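Local coordinates for protein fatty acid amide hydrolase (PDB 6KVR) that probably hydrolyses monocarboxylic acid amides to a monocarboxylate and ammonium, at residues Leu226-Gly231 and Ala472-Glu477; Lys275-Lys280 and Ala312-Gly317; Ser99-Phe104 and Lys131-Arg136; Asp350-Val355 and Pro383-Ala388. All coordinates share one frame; numbering follows the deposited sequence.

How the interactions relate
None of the four contacts touches another, and none crosses along the chain. Nearest the N terminus, interaction 3 packs the start of helix 100-118 against helix 126-143, closing a loop of some 26 residues. The chain then reaches Leu226-Gly231, where interaction 1, loop against loop, opens a long loop that ends only at Ala472-Glu477. Two smaller loops nest inside it, one after the other: interaction 2 joins a loop after strand 268-271 to helix 303-317, and interaction 4 joins the loop after strand 343-346 to the start of helix 385-397, which follows the neighbouring strand 376-379. Interactions 3 and 4 lie on opposite sides of the chain's centre, their centres about 48 Å apart.

Interaction 1: Leu226-Gly231 and Ala472-Glu477; sequences LLLSSG and APHSEE
The Leu-, Ser- and Gly-rich loop that leads into helix 235-243 and to Ser233, a predicted member of the amidase family charge relay, is pinned here to the loop after strand 462-466. At Leu227 the CG is anti to the backbone N (chi1 176°), which carries CD2 to 3.9 Å from NE2 of His474, a crossing that is oblique to the ring. Its carbonyl serves the polar side: Leu227 O accepts a hydrogen bond from a water at 2.6 Å, and that water in turn accepts from Ser475 N at 3.0 Å. Lys221 NZ bonds both Leu227 O and Ser475 OG, tightening the same corner. Leu228 is the apolar centre: CB lies 3.9 Å from Ala472 CB and CD1 turns to the same residue, while CD2 meets His474 CD2 (3.4 Å) at the edge of the imidazole, in its plane. The ring stays fixed because NE2 bonds Gln535 O and Phe536 stacks on it. Ser229 then supplies the one direct hydrogen bond between the loops, its N-H pointing nearly along the C=O axis of Pro473 (2.9 Å). A small side chain suits a CB that faces the other loop, 3.5 Å from Pro473 O, and the Ser229 hydroxyl bends back to its own chain and to Asp211. The ST turn closes with Gly231 N donating to Ser229 OG at 2.6 Å.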
loop_
_atom_site.group_PDB
_atom_site.type_symbol
_atom_site.label_atom_id
_atom_site.label_comp_id
_atom_site.label_asym_id
_atom_site.label_seq_id
_atom_site.Cartn_x
_atom_site.Cartn_y
_atom_site.Cartn_z
ATOM N N LEU A 226 -25.995 -2.781 -30.812
ATOM C CA LEU A 226 -24.814 -2.284 -31.505
ATOM C C LEU A 226 -24.800 -0.772 -31.679
ATOM O O LEU A 226 -23.778 -0.229 -32.117
ATOM C CB LEU A 226 -24.673 -2.955 -32.868
ATOM C CG LEU A 226 -24.190 -4.407 -32.881
ATOM C CD1 LEU A 226 -24.089 -4.921 -34.327
ATOM C CD2 LEU A 226 -22.855 -4.555 -32.177
ATOM N N LEU A 227 -25.883 -0.067 -31.362
ATOM C CA LEU A 227 -25.756 1.387 -31.331
ATOM C C LEU A 227 -24.936 1.844 -30.119
ATOM O O LEU A 227 -24.242 2.870 -30.190
ATOM C CB LEU A 227 -27.137 2.047 -31.338
ATOM C CG LEU A 227 -27.185 3.582 -31.207
ATOM C CD1 LEU A 227 -26.547 4.295 -32.395
ATOM C CD2 LEU A 227 -28.611 4.063 -31.024
ATOM N N LEU A 228 -24.971 1.087 -29.019
ATOM C CA LEU A 228 -24.378 1.552 -27.769
ATOM C C LEU A 228 -22.897 1.201 -27.665
ATOM O O LEU A 228 -22.391 0.278 -28.310
ATOM C CB LEU A 228 -25.121 0.973 -26.560
ATOM C CG LEU A 228 -26.646 1.100 -26.710
ATOM C CD1 LEU A 228 -27.346 0.452 -25.535
ATOM C CD2 LEU A 228 -27.067 2.588 -26.884
ATOM N N SER A 229 -22.201 1.966 -26.827
ATOM C CA SER A 229 -20.834 1.636 -26.460
ATOM C C SER A 229 -20.786 0.379 -25.597
ATOM O O SER A 229 -21.690 0.104 -24.803
ATOM C CB SER A 229 -20.208 2.798 -25.694
ATOM O OG SER A 229 -19.115 2.348 -24.923
ATOM N N SER A 230 -19.701 -0.381 -25.736
ATOM C CA SER A 230 -19.424 -1.471 -24.807
ATOM C C SER A 230 -18.670 -0.999 -23.572
ATOM O O SER A 230 -18.369 -1.822 -22.699
ATOM C CB SER A 230 -18.639 -2.589 -25.509
ATOM O OG SER A 230 -17.260 -2.250 -25.667
ATOM N N GLY A 231 -18.376 0.295 -23.468
ATOM C CA GLY A 231 -17.706 0.854 -22.308
ATOM C C GLY A 231 -16.211 1.005 -22.493
ATOM O O GLY A 231 -15.677 0.972 -23.603
ATOM N N ALA A 472 -25.669 1.386 -20.838
ATOM C CA ALA A 472 -24.570 1.719 -21.739
ATOM C C ALA A 472 -24.848 3.020 -22.491
ATOM O O ALA A 472 -25.956 3.213 -23.008
ATOM C CB ALA A 472 -24.330 0.588 -22.744
ATOM N N PRO A 473 -23.885 3.918 -22.580
ATOM C CA PRO A 473 -24.108 5.197 -23.255
ATOM C C PRO A 473 -23.928 5.073 -24.766
ATOM O O PRO A 473 -23.421 4.085 -25.292
ATOM C CB PRO A 473 -23.028 6.091 -22.647
ATOM C CG PRO A 473 -21.885 5.152 -22.485
ATOM C CD PRO A 473 -22.512 3.810 -22.054
ATOM N N HIS A 474 -24.361 6.106 -25.472
ATOM C CA HIS A 474 -23.990 6.207 -26.875
ATOM C C HIS A 474 -22.491 6.476 -26.982
ATOM O O HIS A 474 -21.888 7.076 -26.090
ATOM C CB HIS A 474 -24.780 7.318 -27.559
ATOM C CG HIS A 474 -26.244 7.039 -27.658
ATOM N ND1 HIS A 474 -27.178 8.028 -27.886
ATOM C CD2 HIS A 474 -26.938 5.878 -27.575
ATOM C CE1 HIS A 474 -28.383 7.488 -27.931
ATOM N NE2 HIS A 474 -28.266 6.184 -27.742
ATOM N N SER A 475 -21.892 6.041 -28.091
ATOM C CA SER A 475 -20.458 6.232 -28.273
ATOM C C SER A 475 -20.076 7.697 -28.107
ATOM O O SER A 475 -20.772 8.601 -28.581
ATOM C CB SER A 475 -20.023 5.709 -29.644
ATOM O OG SER A 475 -20.294 4.310 -29.718
ATOM N N GLU A 476 -18.983 7.922 -27.371
ATOM C CA GLU A 476 -18.389 9.243 -27.171
ATOM C C GLU A 476 -19.320 10.190 -26.413
ATOM O O GLU A 476 -19.162 11.415 -26.487
ATOM C CB GLU A 476 -17.958 9.864 -28.506
ATOM C CG GLU A 476 -17.084 8.957 -29.391
ATOM C CD GLU A 476 -16.318 9.729 -30.479
ATOM O OE1 GLU A 476 -15.220 10.295 -30.215
ATOM O OE2 GLU A 476 -16.837 9.774 -31.617
ATOM N N GLU A 477 -20.266 9.646 -25.646
ATOM C CA GLU A 477 -21.260 10.451 -24.931
ATOM C C GLU A 477 -21.422 9.959 -23.494
ATOM O O GLU A 477 -22.534 9.771 -22.996
ATOM C CB GLU A 477 -22.601 10.441 -25.680
ATOM C CG GLU A 477 -22.612 11.370 -26.901
ATOM C CD GLU A 477 -23.988 11.522 -27.535
ATOM O OE1 GLU A 477 -24.835 12.252 -26.974
ATOM O OE2 GLU A 477 -24.197 10.944 -28.627
HETATM O O HOH W 1 -23.678 5.393 -30.416
#

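Interaction 2: Lys275-Lys280 and Ala312-Gly317; sequences KRISVK and AYINEG
One face of the Tyr313 ring carries CG1 of Ile277, a CH-pi contact 4.3 Å from the ring centroid and 24° off its normal, so the carbon sits toward the rim. Ile277 CG2 reaches CZ of Tyr313 at 3.9 Å, and the two branches of this residue thus drape over the phenol. Trp309, one helical turn earlier, meets the Tyr313 ring with the planes about 20° apart. Beside this, the Arg276 guanidinium is approached obliquely by Ile314 CD1, 4.1 Å from Arg276 NE, while its nitrogens form salt bridges with Asp552 and Glu553. With Tyr313 CG anti to the backbone N (chi1 -176°) the ring extends to the loop and OH lies 3.0 Å from Ser278 N, which donates to it in a somewhat bent bond; the hydroxyl also bonds Thr186 OG1. Ser278 keeps its own OG for an ST turn with Lys280 N and for Asp323. Tyrosine suits the site by adding a polar tip to a flat apolar body. The contact seats the C-terminal part of helix 303-317 against the loop after strand 268-271, with helix 185-192 and strand 295-300 packed alongside.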
loop_
_atom_site.group_PDB
_atom_site.type_symbol
_atom_site.label_atom_id
_atom_site.label_comp_id
_atom_site.label_asym_id
_atom_site.label_seq_id
_atom_site.Cartn_x
_atom_site.Cartn_y
_atom_site.Cartn_z
ATOM N N LYS A 275 -3.251 -3.896 -4.928
ATOM C CA LYS A 275 -2.040 -4.612 -4.540
ATOM C C LYS A 275 -2.264 -6.097 -4.292
ATOM O O LYS A 275 -1.443 -6.741 -3.659
ATOM C CB LYS A 275 -1.367 -3.958 -3.330
ATOM C CG LYS A 275 -1.104 -2.457 -3.540
ATOM C CD LYS A 275 -1.463 -1.642 -2.300
ATOM C CE LYS A 275 -0.212 -1.255 -1.470
ATOM N NZ LYS A 275 -0.488 -0.890 -0.027
ATOM N N ARG A 276 -3.344 -6.675 -4.804
ATOM C CA ARG A 276 -3.477 -8.122 -4.812
ATOM C C ARG A 276 -3.086 -8.716 -6.163
ATOM O O ARG A 276 -2.366 -9.718 -6.217
ATOM C CB ARG A 276 -4.917 -8.514 -4.448
ATOM C CG ARG A 276 -5.394 -7.972 -3.110
ATOM C CD ARG A 276 -6.629 -8.714 -2.577
ATOM N NE ARG A 276 -6.303 -9.988 -1.945
ATOM C CZ ARG A 276 -7.134 -10.695 -1.184
ATOM N NH1 ARG A 276 -8.341 -10.250 -0.881
ATOM N NH2 ARG A 276 -6.743 -11.887 -0.728
ATOM N N ILE A 277 -3.519 -8.088 -7.254
ATOM C CA ILE A 277 -3.206 -8.507 -8.613
ATOM C C ILE A 277 -2.189 -7.514 -9.173
ATOM O O ILE A 277 -2.350 -6.301 -9.005
ATOM C CB ILE A 277 -4.491 -8.583 -9.472
ATOM C CG1 ILE A 277 -5.301 -9.831 -9.098
ATOM C CG2 ILE A 277 -4.179 -8.710 -10.929
ATOM C CD1 ILE A 277 -6.038 -9.736 -7.818
ATOM N N SER A 278 -1.134 -8.021 -9.810
ATOM C CA SER A 278 -0.093 -7.140 -10.340
ATOM C C SER A 278 -0.550 -6.335 -11.560
ATOM O O SER A 278 -1.225 -6.853 -12.458
ATOM C CB SER A 278 1.139 -7.950 -10.726
ATOM O OG SER A 278 2.147 -7.086 -11.228
ATOM N N VAL A 279 -0.152 -5.057 -11.599
ATOM C CA VAL A 279 -0.263 -4.233 -12.801
ATOM C C VAL A 279 1.097 -3.981 -13.437
ATOM O O VAL A 279 1.193 -3.200 -14.383
ATOM C CB VAL A 279 -0.984 -2.896 -12.534
ATOM C CG1 VAL A 279 -2.412 -3.134 -12.045
ATOM C CG2 VAL A 279 -0.207 -2.055 -11.531
ATOM N N LYS A 280 2.149 -4.633 -12.948
ATOM C CA LYS A 280 3.486 -4.425 -13.494
ATOM C C LYS A 280 3.600 -4.934 -14.936
ATOM O O LYS A 280 3.203 -6.060 -15.245
ATOM C CB LYS A 280 4.521 -5.116 -12.598
ATOM C CG LYS A 280 5.943 -4.990 -13.099
ATOM C CD LYS A 280 6.934 -5.725 -12.203
ATOM C CE LYS A 280 8.318 -5.789 -12.849
ATOM N NZ LYS A 280 9.255 -6.412 -11.878
ATOM N N ALA A 312 -6.703 -18.912 -8.181
ATOM C CA ALA A 312 -5.550 -19.467 -8.886
ATOM C C ALA A 312 -4.418 -18.445 -8.985
ATOM O O ALA A 312 -3.252 -18.762 -8.710
ATOM C CB ALA A 312 -5.964 -19.947 -10.278
ATOM N N TYR A 313 -4.748 -17.213 -9.390
ATOM C CA TYR A 313 -3.733 -16.182 -9.579
ATOM C C TYR A 313 -2.921 -15.983 -8.309
ATOM O O TYR A 313 -1.691 -16.022 -8.337
ATOM C CB TYR A 313 -4.393 -14.865 -10.005
ATOM C CG TYR A 313 -3.424 -13.730 -10.330
ATOM C CD1 TYR A 313 -2.840 -12.964 -9.318
ATOM C CD2 TYR A 313 -3.099 -13.425 -11.651
ATOM C CE1 TYR A 313 -1.973 -11.931 -9.611
ATOM C CE2 TYR A 313 -2.228 -12.403 -11.952
ATOM C CZ TYR A 313 -1.666 -11.655 -10.927
ATOM O OH TYR A 313 -0.803 -10.625 -11.231
ATOM N N ILE A 314 -3.600 -15.788 -7.178
ATOM C CA ILE A 314 -2.919 -15.416 -5.947
ATOM C C ILE A 314 -2.255 -16.628 -5.299
ATOM O O ILE A 314 -1.049 -16.613 -5.024
ATOM C CB ILE A 314 -3.913 -14.733 -4.992
ATOM C CG1 ILE A 314 -4.315 -13.359 -5.534
ATOM C CG2 ILE A 314 -3.347 -14.674 -3.559
ATOM C CD1 ILE A 314 -5.578 -12.793 -4.898
ATOM N N ASN A 315 -3.023 -17.696 -5.048
ATOM C CA ASN A 315 -2.504 -18.801 -4.248
ATOM C C ASN A 315 -1.532 -19.673 -5.034
ATOM O O ASN A 315 -0.618 -20.254 -4.444
ATOM C CB ASN A 315 -3.661 -19.639 -3.681
ATOM C CG ASN A 315 -4.416 -18.919 -2.575
ATOM O OD1 ASN A 315 -3.965 -17.888 -2.056
ATOM N ND2 ASN A 315 -5.572 -19.463 -2.196
ATOM N N GLU A 316 -1.675 -19.747 -6.351
ATOM C CA GLU A 316 -0.759 -20.517 -7.184
ATOM C C GLU A 316 0.194 -19.669 -8.017
ATOM O O GLU A 316 1.325 -20.093 -8.260
ATOM C CB GLU A 316 -1.551 -21.429 -8.126
ATOM C CG GLU A 316 -2.520 -22.335 -7.388
ATOM C CD GLU A 316 -2.528 -23.752 -7.937
ATOM O OE1 GLU A 316 -1.423 -24.331 -8.104
ATOM O OE2 GLU A 316 -3.633 -24.283 -8.200
ATOM N N GLY A 317 -0.231 -18.496 -8.487
ATOM C CA GLY A 317 0.677 -17.647 -9.237
ATOM C C GLY A 317 1.682 -16.911 -8.368
ATOM O O GLY A 317 2.767 -16.569 -8.846
#

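Interaction 3: Ser99-Phe104 and Lys131-Arg136; sequences SSVEVF and KQAEER
The carboxylate of Asp137, on helix 126-143 one residue beyond Arg136, takes the backbone N-H groups of Ser100 and Val101 at the start of helix 100-118, so one helix caps part of the other. Next to it lies a capping box: Glu102 N donates to Ser99 OG at 2.9 Å, and Ser99 N returns a bond to the anti lone pair of Glu102 OE2 at 3.0 Å. The CA atoms of Val101 and Ala133 are 5.1 Å apart, and the axes of the short segments approach to 8.5 Å at 150°, nearly antiparallel. The small Ala133 and Ser100 allow the backbones to approach this closely. Ala133 offers a lone CB, which fits against CB of Phe104 at 3.9 Å, with Val101 CG2 beside it. Ser100 sets its CB 3.6 Å from the carbonyl oxygen of Ala133, and its OG lies 3.6 Å from CB of Arg136. Farther out, Val101 CG2, anti to its carbonyl carbon, crosses obliquely over Glu134 CG at 3.9 Å; the aliphatic stem of the glutamate does the packing. Between the two segments themselves the contact is van der Waals, and Asp137 adds the polar tie. Arg136 bends away toward the carbonyls of Gly194 and Ala195, the Phe104 ring meets Tyr198 edge-to-face, and helices 76-82 and 86-94 also pack on this end of helix 100-118, through Ile81 and through Ile93 and Leu89.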
loop_
_atom_site.group_PDB
_atom_site.type_symbol
_atom_site.label_atom_id
_atom_site.label_comp_id
_atom_site.label_asym_id
_atom_site.label_seq_id
_atom_site.Cartn_x
_atom_site.Cartn_y
_atom_site.Cartn_z
ATOM N N SER A 99 -10.743 -32.077 -25.239
ATOM C CA SER A 99 -9.408 -31.659 -25.605
ATOM C C SER A 99 -9.292 -30.143 -25.471
ATOM O O SER A 99 -10.284 -29.409 -25.504
ATOM C CB SER A 99 -9.076 -32.106 -27.029
ATOM O OG SER A 99 -9.630 -31.233 -27.994
ATOM N N SER A 100 -8.064 -29.673 -25.269
ATOM C CA SER A 100 -7.858 -28.230 -25.253
ATOM C C SER A 100 -8.094 -27.652 -26.633
ATOM O O SER A 100 -8.672 -26.567 -26.770
ATOM C CB SER A 100 -6.451 -27.888 -24.764
ATOM O OG SER A 100 -6.349 -28.139 -23.387
ATOM N N VAL A 101 -7.679 -28.387 -27.666
ATOM C CA VAL A 101 -7.827 -27.919 -29.039
ATOM C C VAL A 101 -9.295 -27.653 -29.366
ATOM O O VAL A 101 -9.654 -26.582 -29.873
ATOM C CB VAL A 101 -7.208 -28.936 -30.008
ATOM C CG1 VAL A 101 -7.623 -28.617 -31.442
ATOM C CG2 VAL A 101 -5.683 -28.946 -29.852
ATOM N N GLU A 102 -10.168 -28.621 -29.084
ATOM C CA GLU A 102 -11.575 -28.443 -29.409
ATOM C C GLU A 102 -12.189 -27.292 -28.607
ATOM O O GLU A 102 -12.989 -26.514 -29.140
ATOM C CB GLU A 102 -12.300 -29.774 -29.202
ATOM C CG GLU A 102 -13.049 -29.948 -27.913
ATOM C CD GLU A 102 -13.662 -31.341 -27.794
ATOM O OE1 GLU A 102 -14.539 -31.697 -28.623
ATOM O OE2 GLU A 102 -13.240 -32.086 -26.884
ATOM N N VAL A 103 -11.783 -27.129 -27.343
ATOM C CA VAL A 103 -12.288 -26.012 -26.552
ATOM C C VAL A 103 -11.806 -24.687 -27.131
ATOM O O VAL A 103 -12.565 -23.713 -27.201
ATOM C CB VAL A 103 -11.887 -26.181 -25.078
ATOM C CG1 VAL A 103 -12.031 -24.855 -24.318
ATOM C CG2 VAL A 103 -12.739 -27.266 -24.436
ATOM N N PHE A 104 -10.557 -24.642 -27.607
ATOM C CA PHE A 104 -10.031 -23.416 -28.198
ATOM C C PHE A 104 -10.766 -23.038 -29.479
ATOM O O PHE A 104 -11.089 -21.863 -29.695
ATOM C CB PHE A 104 -8.543 -23.568 -28.484
ATOM C CG PHE A 104 -7.960 -22.388 -29.196
ATOM C CD1 PHE A 104 -7.722 -21.204 -28.516
ATOM C CD2 PHE A 104 -7.696 -22.445 -30.550
ATOM C CE1 PHE A 104 -7.200 -20.122 -29.177
ATOM C CE2 PHE A 104 -7.177 -21.366 -31.215
ATOM C CZ PHE A 104 -6.933 -20.198 -30.537
ATOM N N LYS A 131 -1.571 -23.445 -31.700
ATOM C CA LYS A 131 -0.330 -24.100 -31.287
ATOM C C LYS A 131 -0.221 -24.200 -29.768
ATOM O O LYS A 131 0.212 -25.229 -29.241
ATOM C CB LYS A 131 0.866 -23.348 -31.872
ATOM C CG LYS A 131 1.191 -23.777 -33.287
ATOM C CD LYS A 131 2.229 -22.865 -33.906
ATOM C CE LYS A 131 2.088 -22.813 -35.419
ATOM N NZ LYS A 131 2.227 -24.164 -36.028
ATOM N N GLN A 132 -0.615 -23.146 -29.044
ATOM C CA GLN A 132 -0.634 -23.219 -27.584
ATOM C C GLN A 132 -1.577 -24.309 -27.095
ATOM O O GLN A 132 -1.254 -25.053 -26.163
ATOM C CB GLN A 132 -1.067 -21.889 -26.978
ATOM C CG GLN A 132 -0.180 -20.719 -27.232
ATOM C CD GLN A 132 -0.807 -19.451 -26.688
ATOM O OE1 GLN A 132 -1.141 -19.379 -25.500
ATOM N NE2 GLN A 132 -0.998 -18.453 -27.561
ATOM N N ALA A 133 -2.780 -24.376 -27.671
ATOM C CA ALA A 133 -3.724 -25.405 -27.251
ATOM C C ALA A 133 -3.181 -26.792 -27.546
ATOM O O ALA A 133 -3.430 -27.732 -26.783
ATOM C CB ALA A 133 -5.079 -25.211 -27.935
ATOM N N GLU A 134 -2.425 -26.938 -28.634
ATOM C CA GLU A 134 -1.828 -28.232 -28.950
ATOM C C GLU A 134 -0.812 -28.641 -27.889
ATOM O O GLU A 134 -0.834 -29.779 -27.400
ATOM C CB GLU A 134 -1.191 -28.181 -30.339
ATOM C CG GLU A 134 -2.121 -28.731 -31.421
ATOM C CD GLU A 134 -1.997 -28.012 -32.740
ATOM O OE1 GLU A 134 -0.985 -27.297 -32.966
ATOM O OE2 GLU A 134 -2.932 -28.152 -33.553
ATOM N N GLU A 135 0.080 -27.714 -27.511
ATOM C CA GLU A 135 1.026 -27.986 -26.433
ATOM C C GLU A 135 0.304 -28.449 -25.179
ATOM O O GLU A 135 0.743 -29.391 -24.516
ATOM C CB GLU A 135 1.863 -26.744 -26.122
ATOM C CG GLU A 135 2.387 -26.013 -27.324
ATOM C CD GLU A 135 3.291 -24.840 -26.953
ATOM O OE1 GLU A 135 4.048 -24.954 -25.965
ATOM O OE2 GLU A 135 3.218 -23.790 -27.633
ATOM N N ARG A 136 -0.814 -27.801 -24.850
ATOM C CA ARG A 136 -1.582 -28.206 -23.679
ATOM C C ARG A 136 -1.977 -29.671 -23.772
ATOM O O ARG A 136 -1.831 -30.431 -22.807
ATOM C CB ARG A 136 -2.828 -27.333 -23.537
ATOM C CG ARG A 136 -2.529 -25.881 -23.276
ATOM C CD ARG A 136 -1.734 -25.729 -21.993
ATOM N NE ARG A 136 -1.509 -24.324 -21.692
ATOM C CZ ARG A 136 -0.453 -23.638 -22.096
ATOM N NH1 ARG A 136 0.504 -24.207 -22.818
ATOM N NH2 ARG A 136 -0.352 -22.353 -21.757
#

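Interaction 4: Asp350-Val355 and Pro383-Ala388; sequences DGLVRV and PNTKLA
A beta-alpha-beta unit at one edge of the central sheet, strand 343-346, helix 357-372 and strand 376-379, brings the loop after strand 343-346 beside the first turn of helix 385-397, and this contact stitches them together. Its anchor is Thr385, the first residue of that helix. The hydroxyl sits between the backbone N and the carbonyl carbon (chi1 53°), the crowded position, and from there OG1 donates to Asp350 O at 2.6 Å, almost straight along the C=O axis. Threonine suits the place because its short hydroxyl-bearing side chain reaches the carbonyl directly from the helix start; CG2 necessarily comes within 3.4 Å of Asp350 O as well. Asp350 in turn shapes its own loop. OD1 accepts from two backbone nitrogens, Leu352 N at 3.0 Å from above the carboxylate plane and Val353 N at 3.1 Å through the syn lone pair, an Asx turn widened into an Asx motif, while OD2 bonds Ser482 OG. Gly351 accommodates the left-handed backbone this needs (phi 83°). Leu352 then slides past Thr385 in the opposite sense, with CD1 3.7 Å from Thr385 O and CD2 3.9 Å from CA of Lys386, whose extended chain leads off to the exposed side. Around the pair, helix 434-457 packs on Thr385 through Tyr451, and helix 482-490 supports both Leu352 and Ala388.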
loop_
_atom_site.group_PDB
_atom_site.type_symbol
_atom_site.label_atom_id
_atom_site.label_comp_id
_atom_site.label_asym_id
_atom_site.label_seq_id
_atom_site.Cartn_x
_atom_site.Cartn_y
_atom_site.Cartn_z
ATOM N N ASP A 350 -26.202 8.993 -5.779
ATOM C CA ASP A 350 -24.964 9.363 -5.107
ATOM C C ASP A 350 -24.920 10.834 -4.709
ATOM O O ASP A 350 -23.882 11.287 -4.220
ATOM C CB ASP A 350 -23.756 9.010 -5.978
ATOM C CG ASP A 350 -23.601 9.921 -7.192
ATOM O OD1 ASP A 350 -24.586 10.571 -7.616
ATOM O OD2 ASP A 350 -22.474 9.971 -7.727
ATOM N N GLY A 351 -26.013 11.578 -4.885
ATOM C CA GLY A 351 -26.038 12.978 -4.529
ATOM C C GLY A 351 -25.463 13.903 -5.581
ATOM O O GLY A 351 -25.492 15.124 -5.390
ATOM N N LEU A 352 -24.938 13.363 -6.680
ATOM C CA LEU A 352 -24.368 14.154 -7.764
ATOM C C LEU A 352 -25.187 14.085 -9.042
ATOM O O LEU A 352 -25.566 15.126 -9.586
ATOM C CB LEU A 352 -22.927 13.700 -8.052
ATOM C CG LEU A 352 -22.053 13.673 -6.802
ATOM C CD1 LEU A 352 -20.645 13.252 -7.137
ATOM C CD2 LEU A 352 -22.064 15.041 -6.121
ATOM N N VAL A 353 -25.460 12.882 -9.549
ATOM C CA VAL A 353 -26.139 12.705 -10.824
ATOM C C VAL A 353 -27.244 11.668 -10.647
ATOM O O VAL A 353 -26.968 10.493 -10.366
ATOM C CB VAL A 353 -25.170 12.294 -11.950
ATOM C CG1 VAL A 353 -25.920 12.134 -13.274
ATOM C CG2 VAL A 353 -24.032 13.325 -12.106
ATOM N N ARG A 354 -28.486 12.101 -10.848
ATOM C CA ARG A 354 -29.644 11.221 -10.813
ATOM C C ARG A 354 -29.522 10.127 -11.870
ATOM O O ARG A 354 -29.029 10.364 -12.977
ATOM C CB ARG A 354 -30.907 12.065 -11.033
ATOM C CG ARG A 354 -32.207 11.291 -11.222
ATOM C CD ARG A 354 -33.362 12.226 -11.570
ATOM N NE ARG A 354 -33.144 12.947 -12.821
ATOM C CZ ARG A 354 -34.090 13.615 -13.472
ATOM N NH1 ARG A 354 -35.339 13.650 -13.029
ATOM N NH2 ARG A 354 -33.778 14.262 -14.594
ATOM N N VAL A 355 -29.963 8.912 -11.522
ATOM C CA VAL A 355 -29.888 7.789 -12.448
ATOM C C VAL A 355 -31.143 7.786 -13.310
ATOM O O VAL A 355 -32.171 8.371 -12.952
ATOM C CB VAL A 355 -29.694 6.426 -11.730
ATOM C CG1 VAL A 355 -28.432 6.435 -10.883
ATOM C CG2 VAL A 355 -30.910 6.057 -10.872
ATOM N N PRO A 383 -22.052 10.054 2.150
ATOM C CA PRO A 383 -21.539 11.391 2.474
ATOM C C PRO A 383 -20.320 11.785 1.657
ATOM O O PRO A 383 -19.532 10.949 1.208
ATOM C CB PRO A 383 -21.173 11.275 3.962
ATOM C CG PRO A 383 -20.837 9.812 4.138
ATOM C CD PRO A 383 -21.665 9.035 3.141
ATOM N N ASN A 384 -20.181 13.096 1.467
ATOM C CA ASN A 384 -18.981 13.691 0.884
ATOM C C ASN A 384 -18.681 13.184 -0.523
ATOM O O ASN A 384 -17.525 13.210 -0.942
ATOM C CB ASN A 384 -17.757 13.462 1.773
ATOM C CG ASN A 384 -17.667 14.461 2.884
ATOM O OD1 ASN A 384 -17.904 15.644 2.675
ATOM N ND2 ASN A 384 -17.325 13.995 4.078
ATOM N N THR A 385 -19.700 12.719 -1.266
ATOM C CA THR A 385 -19.456 12.259 -2.633
ATOM C C THR A 385 -18.940 13.385 -3.530
ATOM O O THR A 385 -18.153 13.133 -4.443
ATOM C CB THR A 385 -20.719 11.634 -3.241
ATOM O OG1 THR A 385 -21.819 12.538 -3.125
ATOM C CG2 THR A 385 -21.069 10.304 -2.538
ATOM N N LYS A 386 -19.349 14.625 -3.280
ATOM C CA LYS A 386 -18.813 15.741 -4.051
ATOM C C LYS A 386 -17.324 15.935 -3.783
ATOM O O LYS A 386 -16.538 16.118 -4.719
ATOM C CB LYS A 386 -19.590 17.021 -3.741
ATOM C CG LYS A 386 -19.083 18.241 -4.505
ATOM C CD LYS A 386 -20.042 19.410 -4.359
ATOM C CE LYS A 386 -19.427 20.697 -4.896
ATOM N NZ LYS A 386 -20.359 21.859 -4.767
ATOM N N LEU A 387 -16.909 15.905 -2.511
ATOM C CA LEU A 387 -15.480 15.986 -2.229
ATOM C C LEU A 387 -14.734 14.798 -2.836
ATOM O O LEU A 387 -13.637 14.960 -3.386
ATOM C CB LEU A 387 -15.248 16.066 -0.719
ATOM C CG LEU A 387 -13.804 16.244 -0.241
ATOM C CD1 LEU A 387 -13.233 17.576 -0.721
ATOM C CD2 LEU A 387 -13.740 16.130 1.287
ATOM N N ALA A 388 -15.310 13.591 -2.739
ATOM C CA ALA A 388 -14.647 12.421 -3.301
ATOM C C ALA A 388 -14.474 12.569 -4.807
ATOM O O ALA A 388 -13.388 12.313 -5.339
ATOM C CB ALA A 388 -15.425 11.147 -2.969
#